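Local coordinates for putative branched-chain amino acid aminotransferase IlvE (Streptococcus mutans, PDB 4DQN), which probably transfers the amino group of isoleucine, valine or leucine to 2-oxoglutarate, using pyridoxal 5'-phosphate as cofactor, at residues F23-Y28 / T100-D105; E116-Y121 / A125-R130; D174-A179 / S196-K201; H182-G185 / G191-A194. All blocks are in the same frame, centred on the assembly; numbering follows the deposited sequence.

Interaction 1 of 4, residues F23-Y28 / T100-D105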
loop_
_atom_site.group_PDB
_atom_site.type_symbol
_atom_site.label_atom_id
_atom_site.label_comp_id
_atom_site.label_asym_id
_atom_site.label_seq_id
_atom_site.Cartn_x
_atom_site.Cartn_y
_atom_site.Cartn_z
ATOM N N PHE A 23 7.072 -22.512 15.525
ATOM C CA PHE A 23 7.745 -22.588 14.221
ATOM C C PHE A 23 7.009 -21.833 13.117
ATOM O O PHE A 23 5.778 -21.834 13.090
ATOM C CB PHE A 23 7.905 -24.057 13.798
ATOM C CG PHE A 23 8.723 -24.862 14.755
ATOM C CD1 PHE A 23 10.112 -24.769 14.746
ATOM C CD2 PHE A 23 8.110 -25.689 15.681
ATOM C CE1 PHE A 23 10.875 -25.496 15.648
ATOM C CE2 PHE A 23 8.864 -26.421 16.583
ATOM C CZ PHE A 23 10.247 -26.321 16.569
ATOM N N ARG A 24 7.762 -21.170 12.231
ATOM C CA ARG A 24 7.211 -20.653 10.970
ATOM C C ARG A 24 8.089 -21.152 9.867
ATOM O O ARG A 24 9.265 -21.448 10.094
ATOM C CB ARG A 24 7.307 -19.133 10.827
ATOM C CG ARG A 24 6.850 -18.300 11.935
ATOM C CD ARG A 24 8.026 -17.679 12.636
ATOM N NE ARG A 24 8.295 -18.481 13.793
ATOM C CZ ARG A 24 7.499 -18.533 14.844
ATOM N NH1 ARG A 24 6.384 -17.793 14.915
ATOM N NH2 ARG A 24 7.844 -19.317 15.841
ATOM N N TYR A 25 7.533 -21.194 8.662
ATOM C CA TYR A 25 8.305 -21.452 7.451
ATOM C C TYR A 25 8.855 -20.138 6.899
ATOM O O TYR A 25 8.186 -19.102 6.946
ATOM C CB TYR A 25 7.387 -22.102 6.422
ATOM C CG TYR A 25 7.946 -22.292 5.029
ATOM C CD1 TYR A 25 7.967 -21.242 4.105
ATOM C CD2 TYR A 25 8.394 -23.531 4.616
ATOM C CE1 TYR A 25 8.447 -21.430 2.818
ATOM C CE2 TYR A 25 8.876 -23.731 3.331
ATOM C CZ TYR A 25 8.899 -22.682 2.442
ATOM O OH TYR A 25 9.365 -22.900 1.164
ATOM N N ILE A 26 10.068 -20.181 6.362
ATOM C CA ILE A 26 10.643 -19.014 5.700
ATOM C C ILE A 26 11.524 -19.456 4.533
ATOM O O ILE A 26 12.246 -20.451 4.623
ATOM C CB ILE A 26 11.439 -18.104 6.688
ATOM C CG1 ILE A 26 11.763 -16.755 6.046
ATOM C CG2 ILE A 26 12.728 -18.794 7.164
ATOM C CD1 ILE A 26 12.239 -15.684 7.059
ATOM N N SER A 27 11.439 -18.722 3.430
ATOM C CA SER A 27 12.197 -19.030 2.227
ATOM C C SER A 27 12.635 -17.700 1.646
ATOM O O SER A 27 11.870 -16.727 1.674
ATOM C CB SER A 27 11.327 -19.793 1.220
ATOM O OG SER A 27 12.053 -20.118 0.035
ATOM N N TYR A 28 13.864 -17.657 1.139
ATOM C CA TYR A 28 14.429 -16.429 0.595
ATOM C C TYR A 28 14.595 -16.547 -0.910
ATOM O O TYR A 28 14.992 -17.600 -1.418
ATOM C CB TYR A 28 15.795 -16.122 1.242
ATOM C CG TYR A 28 15.735 -15.813 2.730
ATOM C CD1 TYR A 28 15.671 -16.835 3.672
ATOM C CD2 TYR A 28 15.763 -14.502 3.187
ATOM C CE1 TYR A 28 15.628 -16.555 5.035
ATOM C CE2 TYR A 28 15.726 -14.212 4.557
ATOM C CZ TYR A 28 15.654 -15.247 5.462
ATOM O OH TYR A 28 15.608 -14.978 6.814
ATOM N N THR A 100 2.699 -23.191 -6.769
ATOM C CA THR A 100 1.641 -23.838 -5.995
ATOM C C THR A 100 2.159 -24.996 -5.146
ATOM O O THR A 100 1.802 -25.114 -3.971
ATOM C CB THR A 100 0.534 -24.300 -6.923
ATOM O OG1 THR A 100 0.007 -23.149 -7.596
ATOM C CG2 THR A 100 -0.588 -25.000 -6.148
ATOM N N ASP A 101 3.016 -25.842 -5.711
ATOM C CA ASP A 101 3.536 -26.942 -4.905
ATOM C C ASP A 101 4.397 -26.446 -3.738
ATOM O O ASP A 101 4.313 -27.000 -2.648
ATOM C CB ASP A 101 4.233 -28.026 -5.747
ATOM C CG ASP A 101 5.464 -27.519 -6.474
ATOM O OD1 ASP A 101 6.117 -28.349 -7.141
ATOM O OD2 ASP A 101 5.786 -26.309 -6.403
ATOM N N LYS A 102 5.182 -25.386 -3.949
ATOM C CA LYS A 102 5.985 -24.803 -2.865
ATOM C C LYS A 102 5.070 -24.252 -1.770
ATOM O O LYS A 102 5.283 -24.509 -0.580
ATOM C CB LYS A 102 6.898 -23.677 -3.403
ATOM C CG LYS A 102 7.764 -22.984 -2.339
ATOM C CD LYS A 102 8.583 -21.856 -2.980
ATOM C CE LYS A 102 9.525 -21.200 -1.989
ATOM N NZ LYS A 102 10.515 -22.148 -1.391
ATOM N N PHE A 103 4.048 -23.500 -2.189
ATOM C CA PHE A 103 3.089 -22.874 -1.281
ATOM C C PHE A 103 2.371 -23.908 -0.402
ATOM O O PHE A 103 2.298 -23.762 0.833
ATOM C CB PHE A 103 2.065 -22.081 -2.115
ATOM C CG PHE A 103 1.029 -21.336 -1.297
ATOM C CD1 PHE A 103 -0.088 -22.001 -0.790
ATOM C CD2 PHE A 103 1.157 -19.964 -1.067
ATOM C CE1 PHE A 103 -1.049 -21.314 -0.031
ATOM C CE2 PHE A 103 0.199 -19.265 -0.325
ATOM C CZ PHE A 103 -0.911 -19.943 0.192
ATOM N N ILE A 104 1.833 -24.947 -1.035
ATOM C CA ILE A 104 1.029 -25.924 -0.309
ATOM C C ILE A 104 1.922 -26.737 0.614
ATOM O O ILE A 104 1.564 -26.992 1.763
ATOM C CB ILE A 104 0.253 -26.836 -1.269
ATOM C CG1 ILE A 104 -0.834 -26.032 -1.983
ATOM C CG2 ILE A 104 -0.410 -27.988 -0.523
ATOM C CD1 ILE A 104 -1.502 -26.831 -3.107
ATOM N N ASP A 105 3.098 -27.121 0.125
ATOM C CA ASP A 105 4.040 -27.850 0.961
ATOM C C ASP A 105 4.440 -27.031 2.171
ATOM O O ASP A 105 4.559 -27.556 3.283
ATOM C CB ASP A 105 5.299 -28.223 0.181
ATOM C CG ASP A 105 6.340 -28.864 1.065
ATOM O OD1 ASP A 105 6.131 -30.027 1.457
ATOM O OD2 ASP A 105 7.352 -28.202 1.397
HETATM O O HOH W 1 7.960 -25.601 0.343
#
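S27 and K102 face each other across a wide backbone gap, their CA atoms 9.9 Å apart, so the strand at 24-28 and the helix at 100-105 meet through side chains alone. K102 spans most of that distance. Its chain is extended as far as CE and turns only at the last torsion (chi4 60°), which swings the ammonium between two strand hydroxyls. K102 NZ donates to Y25 OH at 2.9 Å and to S27 OG at 2.9 Å. The phenol of Y25 stands at about a right angle to the lysine chain and receives NZ at its edge, near the ring plane. D35 completes the group: its carbonyl O accepts a third bond from NZ, and its carboxylate is hydrogen-bonded to S27 OG and probably helps offset the lysine charge. A water 3.2 Å from Y25 OH donates to K102 O and, at 2.9 Å, to D105 OD2, tying the phenol to the helix's first turns. Strand 24-30 runs between 33-40 and 147-157 in the antiparallel sheet. Helix 100-113 packs on it, with A106, Q109 and V110 against the Y25 ring and K102 touching W34, while F103 turns to helix 79-92.

Interaction 2 of 4, residues E116-Y121 / A125-R130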
loop_
_atom_site.group_PDB
_atom_site.type_symbol
_atom_site.label_atom_id
_atom_site.label_comp_id
_atom_site.label_asym_id
_atom_site.label_seq_id
_atom_site.Cartn_x
_atom_site.Cartn_y
_atom_site.Cartn_z
ATOM N N GLU A 116 -0.082 -29.281 17.508
ATOM C CA GLU A 116 -0.722 -29.287 18.811
ATOM C C GLU A 116 -1.494 -27.980 19.033
ATOM O O GLU A 116 -2.277 -27.861 19.981
ATOM C CB GLU A 116 0.305 -29.572 19.916
ATOM C CG GLU A 116 1.330 -28.449 20.164
ATOM C CD GLU A 116 2.467 -28.366 19.128
ATOM O OE1 GLU A 116 2.423 -29.042 18.072
ATOM O OE2 GLU A 116 3.426 -27.599 19.382
ATOM N N TYR A 117 -1.304 -27.003 18.144
ATOM C CA TYR A 117 -2.071 -25.753 18.238
ATOM C C TYR A 117 -3.317 -25.743 17.352
ATOM O O TYR A 117 -4.111 -24.795 17.392
ATOM C CB TYR A 117 -1.189 -24.534 17.913
ATOM C CG TYR A 117 -0.131 -24.271 18.950
ATOM C CD1 TYR A 117 1.116 -24.875 18.861
ATOM C CD2 TYR A 117 -0.377 -23.422 20.019
ATOM C CE1 TYR A 117 2.084 -24.649 19.806
ATOM C CE2 TYR A 117 0.592 -23.183 20.972
ATOM C CZ TYR A 117 1.820 -23.807 20.854
ATOM O OH TYR A 117 2.803 -23.586 21.789
ATOM N N VAL A 118 -3.482 -26.774 16.533
ATOM C CA VAL A 118 -4.721 -26.914 15.780
ATOM C C VAL A 118 -5.811 -27.306 16.795
ATOM O O VAL A 118 -5.735 -28.382 17.395
ATOM C CB VAL A 118 -4.598 -27.976 14.666
ATOM C CG1 VAL A 118 -5.876 -28.024 13.834
ATOM C CG2 VAL A 118 -3.404 -27.665 13.766
ATOM N N PRO A 119 -6.805 -26.422 17.009
ATOM C CA PRO A 119 -7.815 -26.611 18.061
ATOM C C PRO A 119 -8.556 -27.942 17.931
ATOM O O PRO A 119 -8.631 -28.492 16.832
ATOM C CB PRO A 119 -8.775 -25.446 17.828
ATOM C CG PRO A 119 -7.879 -24.362 17.217
ATOM C CD PRO A 119 -7.008 -25.155 16.281
ATOM N N PRO A 120 -9.088 -28.457 19.050
ATOM C CA PRO A 120 -9.825 -29.721 19.033
ATOM C C PRO A 120 -11.132 -29.618 18.250
ATOM O O PRO A 120 -11.746 -28.559 18.205
ATOM C CB PRO A 120 -10.145 -29.959 20.520
ATOM C CG PRO A 120 -9.167 -29.135 21.275
ATOM C CD PRO A 120 -8.938 -27.920 20.415
ATOM N N TYR A 121 -11.541 -30.722 17.636
ATOM C CA TYR A 121 -12.897 -30.884 17.119
ATOM C C TYR A 121 -13.792 -31.022 18.366
ATOM O O TYR A 121 -13.412 -31.745 19.288
ATOM C CB TYR A 121 -12.905 -32.187 16.305
ATOM C CG TYR A 121 -14.202 -32.518 15.616
ATOM C CD1 TYR A 121 -15.230 -33.161 16.299
ATOM C CD2 TYR A 121 -14.397 -32.210 14.275
ATOM C CE1 TYR A 121 -16.421 -33.479 15.666
ATOM C CE2 TYR A 121 -15.589 -32.525 13.632
ATOM C CZ TYR A 121 -16.593 -33.154 14.336
ATOM O OH TYR A 121 -17.772 -33.469 13.703
ATOM N N ALA A 125 -13.042 -23.828 16.095
ATOM C CA ALA A 125 -11.800 -23.066 16.021
ATOM C C ALA A 125 -10.802 -23.770 15.107
ATOM O O ALA A 125 -10.885 -24.986 14.884
ATOM C CB ALA A 125 -11.216 -22.868 17.400
ATOM N N THR A 126 -9.851 -23.006 14.577
ATOM C CA THR A 126 -8.962 -23.518 13.543
ATOM C C THR A 126 -7.551 -22.973 13.720
ATOM O O THR A 126 -7.315 -22.095 14.548
ATOM C CB THR A 126 -9.449 -23.086 12.145
ATOM O OG1 THR A 126 -9.540 -21.652 12.097
ATOM C CG2 THR A 126 -10.813 -23.693 11.825
ATOM N N LEU A 127 -6.608 -23.495 12.942
ATOM C CA LEU A 127 -5.279 -22.909 12.896
ATOM C C LEU A 127 -5.223 -21.989 11.682
ATOM O O LEU A 127 -5.285 -22.448 10.543
ATOM C CB LEU A 127 -4.190 -23.987 12.788
ATOM C CG LEU A 127 -2.760 -23.423 12.893
ATOM C CD1 LEU A 127 -2.472 -22.970 14.307
ATOM C CD2 LEU A 127 -1.704 -24.437 12.426
ATOM N N TYR A 128 -5.117 -20.689 11.920
ATOM C CA TYR A 128 -5.053 -19.730 10.817
ATOM C C TYR A 128 -3.612 -19.581 10.334
ATOM O O TYR A 128 -2.707 -19.358 11.134
ATOM C CB TYR A 128 -5.607 -18.375 11.265
ATOM C CG TYR A 128 -5.590 -17.313 10.180
ATOM C CD1 TYR A 128 -6.485 -17.361 9.108
ATOM C CD2 TYR A 128 -4.686 -16.260 10.236
ATOM C CE1 TYR A 128 -6.469 -16.381 8.117
ATOM C CE2 TYR A 128 -4.668 -15.274 9.259
ATOM C CZ TYR A 128 -5.556 -15.344 8.209
ATOM O OH TYR A 128 -5.522 -14.371 7.236
ATOM N N LEU A 129 -3.415 -19.707 9.024
ATOM C CA LEU A 129 -2.106 -19.548 8.413
ATOM C C LEU A 129 -2.059 -18.206 7.709
ATOM O O LEU A 129 -2.989 -17.855 6.987
ATOM C CB LEU A 129 -1.878 -20.648 7.371
ATOM C CG LEU A 129 -1.190 -21.928 7.856
ATOM C CD1 LEU A 129 -1.884 -22.486 9.059
ATOM C CD2 LEU A 129 -1.148 -22.985 6.766
ATOM N N ARG A 130 -0.973 -17.471 7.924
ATOM C CA ARG A 130 -0.725 -16.205 7.251
ATOM C C ARG A 130 0.579 -16.260 6.432
ATOM O O ARG A 130 1.676 -15.993 6.963
ATOM C CB ARG A 130 -0.640 -15.082 8.283
ATOM C CG ARG A 130 -0.300 -13.711 7.685
ATOM C CD ARG A 130 -1.442 -13.223 6.804
ATOM N NE ARG A 130 -1.710 -11.848 7.151
ATOM C CZ ARG A 130 -2.868 -11.377 7.574
ATOM N NH1 ARG A 130 -3.959 -12.140 7.662
ATOM N NH2 ARG A 130 -2.928 -10.105 7.858
HETATM O O HOH W 2 -9.754 -27.474 14.470
#
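P119 lays its ring along the backbone at the start of the strand, its three ring methylenes touching in succession. P119 CB meets A125 CB at 3.6 Å, CG touches T126 N and O, and P119 CD comes within 3.4 Å of T126 C. Beside it, V118 and L127 run at about a right angle to each other. One methyl of the valine does the touching: V118 CG2 is 3.9 Å from L127 CB and equally near CD2 on the same leucine. With CG anti to its backbone nitrogen (chi1 -174°), L127 carries its branch toward the loop, and the other methyl, CD1, lies 4.1 Å from Y117 CB. V111 of helix 100-113 also touches V118, and A154 of strand 147-157 touches L127, so the small apolar cluster continues into the core around strand 126-136. The loop carbonyls are met separately: one water donates to both P119 O and A125 O, at 2.8 Å from each, and R68 binds the carbonyls of V118 and P119. With no direct hydrogen bond between the segments, their direct contact is close apolar packing, while water and R68 satisfy the carbonyls of the loop.

Interaction 3 of 4, residues D174-A179 / S196-K201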
loop_
_atom_site.group_PDB
_atom_site.type_symbol
_atom_site.label_atom_id
_atom_site.label_comp_id
_atom_site.label_asym_id
_atom_site.label_seq_id
_atom_site.Cartn_x
_atom_site.Cartn_y
_atom_site.Cartn_z
ATOM N N ASP A 174 -19.560 6.794 1.182
ATOM C CA ASP A 174 -19.105 7.042 -0.192
ATOM C C ASP A 174 -17.853 7.910 -0.376
ATOM O O ASP A 174 -17.319 7.981 -1.485
ATOM C CB ASP A 174 -20.257 7.597 -1.039
ATOM C CG ASP A 174 -21.285 6.544 -1.364
ATOM O OD1 ASP A 174 -20.933 5.623 -2.128
ATOM O OD2 ASP A 174 -22.431 6.624 -0.863
ATOM N N ASP A 175 -17.383 8.561 0.686
ATOM C CA ASP A 175 -16.167 9.380 0.573
ATOM C C ASP A 175 -14.850 8.640 0.908
ATOM O O ASP A 175 -13.835 9.280 1.194
ATOM C CB ASP A 175 -16.290 10.682 1.382
ATOM C CG ASP A 175 -16.753 10.451 2.810
ATOM O OD1 ASP A 175 -17.377 9.397 3.077
ATOM O OD2 ASP A 175 -16.515 11.335 3.664
ATOM N N TYR A 176 -14.866 7.303 0.868
ATOM C CA TYR A 176 -13.627 6.502 0.967
ATOM C C TYR A 176 -13.604 5.359 -0.050
ATOM O O TYR A 176 -14.617 4.688 -0.276
ATOM C CB TYR A 176 -13.414 5.934 2.385
ATOM C CG TYR A 176 -13.368 6.976 3.477
ATOM C CD1 TYR A 176 -14.486 7.237 4.252
ATOM C CD2 TYR A 176 -12.208 7.705 3.728
ATOM C CE1 TYR A 176 -14.459 8.188 5.248
ATOM C CE2 TYR A 176 -12.171 8.660 4.731
ATOM C CZ TYR A 176 -13.305 8.898 5.483
ATOM O OH TYR A 176 -13.298 9.844 6.485
ATOM N N ASP A 177 -12.447 5.147 -0.672
ATOM C CA ASP A 177 -12.250 3.981 -1.532
ATOM C C ASP A 177 -11.119 3.134 -0.964
ATOM O O ASP A 177 -10.103 3.674 -0.518
ATOM C CB ASP A 177 -11.878 4.406 -2.963
ATOM C CG ASP A 177 -12.942 5.275 -3.625
ATOM O OD1 ASP A 177 -14.148 4.934 -3.540
ATOM O OD2 ASP A 177 -12.555 6.296 -4.247
ATOM N N ARG A 178 -11.272 1.811 -0.977
ATOM C CA ARG A 178 -10.151 0.963 -0.576
ATOM C C ARG A 178 -9.222 0.701 -1.770
ATOM O O ARG A 178 -8.067 0.317 -1.595
ATOM C CB ARG A 178 -10.619 -0.342 0.073
ATOM C CG ARG A 178 -11.334 -1.310 -0.838
ATOM C CD ARG A 178 -10.935 -2.741 -0.461
ATOM N NE ARG A 178 -10.961 -2.932 0.991
ATOM C CZ ARG A 178 -10.200 -3.806 1.650
ATOM N NH1 ARG A 178 -9.340 -4.575 0.990
ATOM N NH2 ARG A 178 -10.296 -3.906 2.975
ATOM N N ALA A 179 -9.727 0.937 -2.978
ATOM C CA ALA A 179 -8.942 0.719 -4.195
ATOM C C ALA A 179 -9.397 1.605 -5.358
ATOM O O ALA A 179 -10.559 2.037 -5.411
ATOM C CB ALA A 179 -9.000 -0.741 -4.601
ATOM N N SER A 196 -8.100 1.298 3.976
ATOM C CA SER A 196 -9.303 0.917 4.726
ATOM C C SER A 196 -9.247 1.241 6.230
ATOM O O SER A 196 -10.262 1.122 6.926
ATOM C CB SER A 196 -9.581 -0.580 4.552
ATOM O OG SER A 196 -8.752 -1.343 5.419
ATOM N N LEU A 197 -8.082 1.641 6.746
ATOM C CA LEU A 197 -7.957 1.877 8.193
ATOM C C LEU A 197 -8.862 3.016 8.681
ATOM O O LEU A 197 -9.599 2.862 9.663
ATOM C CB LEU A 197 -6.503 2.162 8.580
ATOM C CG LEU A 197 -5.530 0.985 8.495
ATOM C CD1 LEU A 197 -4.090 1.466 8.679
ATOM C CD2 LEU A 197 -5.893 -0.048 9.541
ATOM N N LEU A 198 -8.811 4.157 7.998
ATOM C CA LEU A 198 -9.614 5.306 8.412
ATOM C C LEU A 198 -11.125 5.065 8.242
ATOM O O LEU A 198 -11.883 5.291 9.188
ATOM C CB LEU A 198 -9.146 6.598 7.716
ATOM C CG LEU A 198 -9.851 7.931 8.003
ATOM C CD1 LEU A 198 -9.865 8.238 9.499
ATOM C CD2 LEU A 198 -9.163 9.065 7.226
ATOM N N PRO A 199 -11.573 4.603 7.051
ATOM C CA PRO A 199 -13.019 4.327 6.969
ATOM C C PRO A 199 -13.493 3.253 7.948
ATOM O O PRO A 199 -14.608 3.364 8.470
ATOM C CB PRO A 199 -13.225 3.864 5.513
ATOM C CG PRO A 199 -11.832 3.611 4.953
ATOM C CD PRO A 199 -10.935 4.549 5.720
ATOM N N GLY A 200 -12.662 2.243 8.202
ATOM C CA GLY A 200 -12.972 1.262 9.226
ATOM C C GLY A 200 -13.259 1.947 10.554
ATOM O O GLY A 200 -14.287 1.693 11.188
ATOM N N LYS A 201 -12.354 2.827 10.970
ATOM C CA LYS A 201 -12.511 3.563 12.228
ATOM C C LYS A 201 -13.809 4.374 12.240
ATOM O O LYS A 201 -14.530 4.401 13.241
ATOM C CB LYS A 201 -11.303 4.484 12.459
ATOM C CG LYS A 201 -11.393 5.345 13.724
ATOM C CD LYS A 201 -10.062 6.052 13.989
ATOM C CE LYS A 201 -10.099 6.899 15.259
ATOM N NZ LYS A 201 -10.951 8.106 15.090
#
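Y176 lies over P199, and its contacts can be traced outward along the side chain. Y176 CB rests on the pyrrolidine, 3.8 Å from P199 CB. CG, the next atom, comes nearest, with Y176 CG 3.7 Å from P199 CB. The ring then spreads over the proline with one face: CD1 keeps to P199 CB, whereas Y176 CD2 is 3.9 Å from P199 CD, which lies over that face. P199 CA sits above the same plane, displaced toward the rim. Farther out, Y176 CE2 reaches L198 CD2 at 3.9 Å, approaching at a slant. The torsion behind this path (chi1 -57°) sets CG anti to the carbonyl carbon and turns the ring toward the helix. That helix, 190-205, joins the parallel strands 168-172 and 211-214 of the mixed sheet in a beta-alpha-beta crossover, and the loop holding Y176 is the first part of the connection. Proline brings no N-H to the helix and kinks it at this point, although G200 N still bonds S196 O at 2.9 Å. Y213 of strand 211-214 packs on P199 and S196 as well as on R178. The arginine makes a second, smaller contact: R178 NH2 lies 3.7 Å from S196 CB, obliquely placed. S196 OG is bonded instead to Y193 O. R178 forms a cation-pi pair with Y193 and a long, weak ion pair with E224, and its side chain is about 7 Å from that of K188, the predicted cofactor lysine. R92 and L94 of the second subunit pack on Y176 and L198 respectively.

Interaction 4 of 4, residues H182-G185 / G191-A194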
loop_
_atom_site.group_PDB
_atom_site.type_symbol
_atom_site.label_atom_id
_atom_site.label_comp_id
_atom_site.label_asym_id
_atom_site.label_seq_id
_atom_site.Cartn_x
_atom_site.Cartn_y
_atom_site.Cartn_z
ATOM N N HIS A 182 -8.400 1.222 -11.624
ATOM C CA HIS A 182 -7.297 0.459 -12.201
ATOM C C HIS A 182 -6.103 0.416 -11.244
ATOM O O HIS A 182 -4.953 0.609 -11.659
ATOM C CB HIS A 182 -6.871 1.064 -13.539
ATOM C CG HIS A 182 -7.943 1.029 -14.585
ATOM N ND1 HIS A 182 -8.253 2.122 -15.368
ATOM C CD2 HIS A 182 -8.774 0.034 -14.979
ATOM C CE1 HIS A 182 -9.234 1.803 -16.198
ATOM N NE2 HIS A 182 -9.569 0.543 -15.980
ATOM N N GLY A 183 -6.387 0.160 -9.966
ATOM C CA GLY A 183 -5.359 0.090 -8.938
ATOM C C GLY A 183 -5.041 -1.353 -8.585
ATOM O O GLY A 183 -4.988 -2.217 -9.471
ATOM N N THR A 184 -4.846 -1.616 -7.292
ATOM C CA THR A 184 -4.431 -2.943 -6.825
ATOM C C THR A 184 -5.543 -3.694 -6.096
ATOM O O THR A 184 -5.268 -4.621 -5.325
ATOM C CB THR A 184 -3.200 -2.846 -5.899
ATOM O OG1 THR A 184 -3.462 -1.916 -4.832
ATOM C CG2 THR A 184 -1.985 -2.366 -6.689
ATOM N N GLY A 185 -6.792 -3.300 -6.347
ATOM C CA GLY A 185 -7.935 -3.847 -5.628
ATOM C C GLY A 185 -8.127 -5.356 -5.714
ATOM O O GLY A 185 -8.624 -5.985 -4.765
ATOM N N GLY A 191 -1.468 -2.206 0.573
ATOM C CA GLY A 191 -1.928 -0.878 0.183
ATOM C C GLY A 191 -3.444 -0.718 0.263
ATOM O O GLY A 191 -3.951 0.337 0.667
ATOM N N ASN A 192 -4.171 -1.768 -0.121
ATOM C CA ASN A 192 -5.630 -1.745 -0.068
ATOM C C ASN A 192 -6.100 -1.660 1.369
ATOM O O ASN A 192 -7.092 -1.003 1.668
ATOM C CB ASN A 192 -6.229 -3.012 -0.700
ATOM C CG ASN A 192 -5.800 -3.210 -2.140
ATOM O OD1 ASN A 192 -5.344 -2.268 -2.798
ATOM N ND2 ASN A 192 -5.947 -4.442 -2.643
ATOM N N TYR A 193 -5.393 -2.348 2.259
ATOM C CA TYR A 193 -5.795 -2.389 3.660
ATOM C C TYR A 193 -5.487 -1.082 4.381
ATOM O O TYR A 193 -6.283 -0.617 5.212
ATOM C CB TYR A 193 -5.149 -3.585 4.363
ATOM C CG TYR A 193 -5.761 -4.910 3.951
ATOM C CD1 TYR A 193 -5.387 -5.530 2.765
ATOM C CD2 TYR A 193 -6.711 -5.538 4.747
ATOM C CE1 TYR A 193 -5.941 -6.740 2.378
ATOM C CE2 TYR A 193 -7.270 -6.760 4.370
ATOM C CZ TYR A 193 -6.879 -7.347 3.180
ATOM O OH TYR A 193 -7.419 -8.566 2.789
ATOM N N ALA A 194 -4.344 -0.480 4.061
ATOM C CA ALA A 194 -3.999 0.836 4.620
ATOM C C ALA A 194 -5.086 1.875 4.336
ATOM O O ALA A 194 -5.457 2.674 5.208
ATOM C CB ALA A 194 -2.634 1.320 4.076
#
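T184 and N192 hold each other through two hydrogen bonds that together use both ends of the asparagine amide. N192 ND2 donates to T184 O at 2.8 Å, and the bond is nearly straight, with an N-H...O angle of 169°. Seen from the amide, the acceptor lies almost in the N192 plane; seen from the carbonyl, the donor stands well above the plane, 50° out of it. The return bond goes from T184 OG1 to N192 OD1, also 2.8 Å long and tilted only moderately from the plane of the amide carbonyl. The hydroxyl of T184 sits between its backbone nitrogen and carbonyl carbon (chi1 53°), which puts OG1 on the same side as the carbonyl oxygen that serves ND2. Gripped at both ends, the amide has its flip fixed: the reversed orientation would bring two acceptors together at T184 O. G185 CA adds a plain packing contact, 3.6 Å from N192 ND2. N192 belongs to the first turn of helix 190-205, and the pair closes the loop that carries K188, the lysine predicted to bind pyridoxal phosphate in this class IV aminotransferase, although no cofactor is attached in this structure. The N192 side chain is about 6 Å from that of K188. The neighbouring Y193 OH is hydrogen-bonded to K188 NZ, and the Y193 ring meets Y56 of the second subunit. On the opposite segment, H182 N donates to D177 OD2 of the second subunit, while T184 packs against L93 and V189 of its own chain and A195 of the second subunit.

In the fold
The four contacts fall into two pairs. Interactions 1 and 2 follow one another along helix 100-113 and strand 126-136 and reach the same antiparallel sheet; their centres are 18 Å apart and their nearest atoms about 6 Å. Interactions 3 and 4 share helix 190-205, with 182-185/191-194 nested inside the loop closed by 174-179/196-201. They touch directly, A179 CB lying 3.4 Å from G185 CA, and both come close to K188, the predicted cofactor lysine, through R178 and N192. Interaction 1 lies on the other side of the chain's centre from interaction 3, 32 Å between centres, and away from that lysine. All four have segments that reach the second subunit, interaction 1 through R24 alone.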